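Local coordinates for immune protein (Enterobacter cloacae, PDB 6D7Y), which binds the toxic C-terminal tip of CdiA, a contact-dependent growth inhibition toxin, and probably neutralises it, at residues B[36-41]-B[57-62]. Sequence-based numbering, arbitrary orientation.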
loop_
_atom_site.group_PDB
_atom_site.type_symbol
_atom_site.label_atom_id
_atom_site.label_comp_id
_atom_site.label_asym_id
_atom_site.label_seq_id
_atom_site.Cartn_x
_atom_site.Cartn_y
_atom_site.Cartn_z
ATOM N N PHE B 36 8.345 12.039 5.004
ATOM C CA PHE B 36 9.145 11.982 3.765
ATOM C C PHE B 36 10.653 11.854 3.997
ATOM O O PHE B 36 11.162 12.339 5.012
ATOM C CB PHE B 36 8.871 13.291 3.039
ATOM C CG PHE B 36 8.885 14.469 3.963
ATOM C CD1 PHE B 36 10.073 15.124 4.267
ATOM C CD2 PHE B 36 7.717 14.874 4.602
ATOM C CE1 PHE B 36 10.088 16.190 5.158
ATOM C CE2 PHE B 36 7.724 15.935 5.492
ATOM C CZ PHE B 36 8.910 16.595 5.770
ATOM N N SER B 37 11.368 11.248 3.041
ATOM C CA SER B 37 12.836 11.068 3.154
ATOM C C SER B 37 13.658 12.322 2.772
ATOM O O SER B 37 14.850 12.384 3.046
ATOM C CB SER B 37 13.321 9.823 2.403
ATOM O OG SER B 37 12.941 9.839 1.048
ATOM N N GLU B 38 13.031 13.255 2.069
ATOM C CA GLU B 38 13.619 14.580 1.769
ATOM C C GLU B 38 12.425 15.516 1.751
ATOM O O GLU B 38 11.364 15.127 1.265
ATOM C CB GLU B 38 14.392 14.704 0.441
ATOM C CG GLU B 38 15.856 14.256 0.437
ATOM C CD GLU B 38 16.075 12.812 0.062
ATOM O OE1 GLU B 38 17.104 12.239 0.478
ATOM O OE2 GLU B 38 15.234 12.253 -0.663
ATOM N N ASP B 39 12.567 16.723 2.296
ATOM C CA ASP B 39 11.445 17.671 2.298
ATOM C C ASP B 39 11.236 18.182 0.863
ATOM O O ASP B 39 11.763 19.229 0.467
ATOM C CB ASP B 39 11.666 18.821 3.289
ATOM C CG ASP B 39 10.426 19.698 3.456
ATOM O OD1 ASP B 39 9.323 19.268 3.050
ATOM O OD2 ASP B 39 10.551 20.814 4.006
ATOM N N PHE B 40 10.465 17.407 0.102
ATOM C CA PHE B 40 10.179 17.692 -1.304
ATOM C C PHE B 40 8.838 18.389 -1.502
ATOM O O PHE B 40 8.611 18.986 -2.559
ATOM C CB PHE B 40 10.209 16.391 -2.140
ATOM C CG PHE B 40 8.984 15.516 -1.974
ATOM C CD1 PHE B 40 8.863 14.630 -0.900
ATOM C CD2 PHE B 40 7.957 15.556 -2.914
ATOM C CE1 PHE B 40 7.737 13.826 -0.755
ATOM C CE2 PHE B 40 6.829 14.753 -2.773
ATOM C CZ PHE B 40 6.720 13.885 -1.691
ATOM N N PHE B 41 7.950 18.315 -0.506
ATOM C CA PHE B 41 6.634 18.931 -0.646
ATOM C C PHE B 41 6.105 19.378 0.722
ATOM O O PHE B 41 4.985 19.042 1.116
ATOM C CB PHE B 41 5.699 17.922 -1.332
ATOM C CG PHE B 41 4.579 18.548 -2.107
ATOM C CD1 PHE B 41 4.842 19.158 -3.331
ATOM C CD2 PHE B 41 3.264 18.476 -1.667
ATOM C CE1 PHE B 41 3.825 19.728 -4.077
ATOM C CE2 PHE B 41 2.239 19.037 -2.417
ATOM C CZ PHE B 41 2.522 19.667 -3.623
ATOM N N LEU B 57 7.584 12.310 -8.345
ATOM C CA LEU B 57 8.111 11.625 -9.528
ATOM C C LEU B 57 9.255 12.354 -10.216
ATOM O O LEU B 57 10.109 11.719 -10.824
ATOM C CB LEU B 57 6.997 11.358 -10.529
ATOM C CG LEU B 57 5.916 10.414 -10.016
ATOM C CD1 LEU B 57 4.755 10.378 -10.988
ATOM C CD2 LEU B 57 6.462 9.011 -9.737
ATOM N N GLY B 58 9.271 13.677 -10.125
ATOM C CA GLY B 58 10.328 14.468 -10.751
ATOM C C GLY B 58 11.579 14.601 -9.903
ATOM O O GLY B 58 12.576 15.147 -10.368
ATOM N N PHE B 59 11.542 14.096 -8.669
ATOM C CA PHE B 59 12.693 14.216 -7.772
ATOM C C PHE B 59 13.912 13.456 -8.288
ATOM O O PHE B 59 13.822 12.279 -8.631
ATOM C CB PHE B 59 12.338 13.741 -6.358
ATOM C CG PHE B 59 13.398 14.045 -5.330
ATOM C CD1 PHE B 59 13.472 15.313 -4.744
ATOM C CD2 PHE B 59 14.308 13.075 -4.933
ATOM C CE1 PHE B 59 14.442 15.602 -3.793
ATOM C CE2 PHE B 59 15.278 13.358 -3.982
ATOM C CZ PHE B 59 15.346 14.623 -3.412
ATOM N N ASN B 60 15.051 14.141 -8.315
ATOM C CA ASN B 60 16.302 13.560 -8.783
ATOM C C ASN B 60 16.894 12.654 -7.690
ATOM O O ASN B 60 17.608 13.128 -6.801
ATOM C CB ASN B 60 17.274 14.692 -9.161
ATOM C CG ASN B 60 18.563 14.190 -9.784
ATOM O OD1 ASN B 60 18.609 13.111 -10.372
ATOM N ND2 ASN B 60 19.615 14.993 -9.687
ATOM N N GLY B 61 16.561 11.357 -7.750
ATOM C CA GLY B 61 17.049 10.355 -6.781
ATOM C C GLY B 61 15.937 9.549 -6.107
ATOM O O GLY B 61 14.764 9.828 -6.302
ATOM N N ASP B 62 16.322 8.545 -5.322
ATOM C CA ASP B 62 15.356 7.688 -4.600
ATOM C C ASP B 62 14.644 8.515 -3.537
ATOM O O ASP B 62 15.277 9.334 -2.858
ATOM C CB ASP B 62 16.066 6.514 -3.949
ATOM C CG ASP B 62 16.792 5.648 -4.953
ATOM O OD1 ASP B 62 16.514 5.773 -6.152
ATOM O OD2 ASP B 62 17.637 4.838 -4.533
HETATM O O HOH W 1 15.737 9.740 0.205
#
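With chi1 at -170°, F59 carries its CG opposite the backbone N and reaches E38 with the far end of the ring, while the chain of E38 turns sharply in a bend at chi2 (91°) that places its carboxylate beside that end. CB, CG and CD of E38 gather at F59 CZ, CG at 3.9 Å, and OE2 comes to 3.5 Å from F59 CE2, an oblique approach. The two side chains cross nearly perpendicularly, although carboxylate and ring planes differ by only 9°. Near the base of the same ring, F40 adds a looser apolar touch, its CB 4.3 Å from F59 CD1; the end of the F40 side chain leads away from F59, and the side chain also touches L52 and S55 of helix 50-58. Topologically, the contact pairs the loop leaving edge strand 30-36 of the antiparallel sheet with the link from helix 50-58 into strand 63-75, the neighbour of that edge strand. No direct hydrogen bond joins the segments; instead a water donates to E38 OE2 (2.7 Å) and to the D62 carbonyl O (3.1 Å), and S37 OG, itself hydrogen-bonded to Y64 N, is its third partner at 2.9 Å. The F59 carbonyl O accepts a hydrogen bond from K89 NZ of strand 78-90.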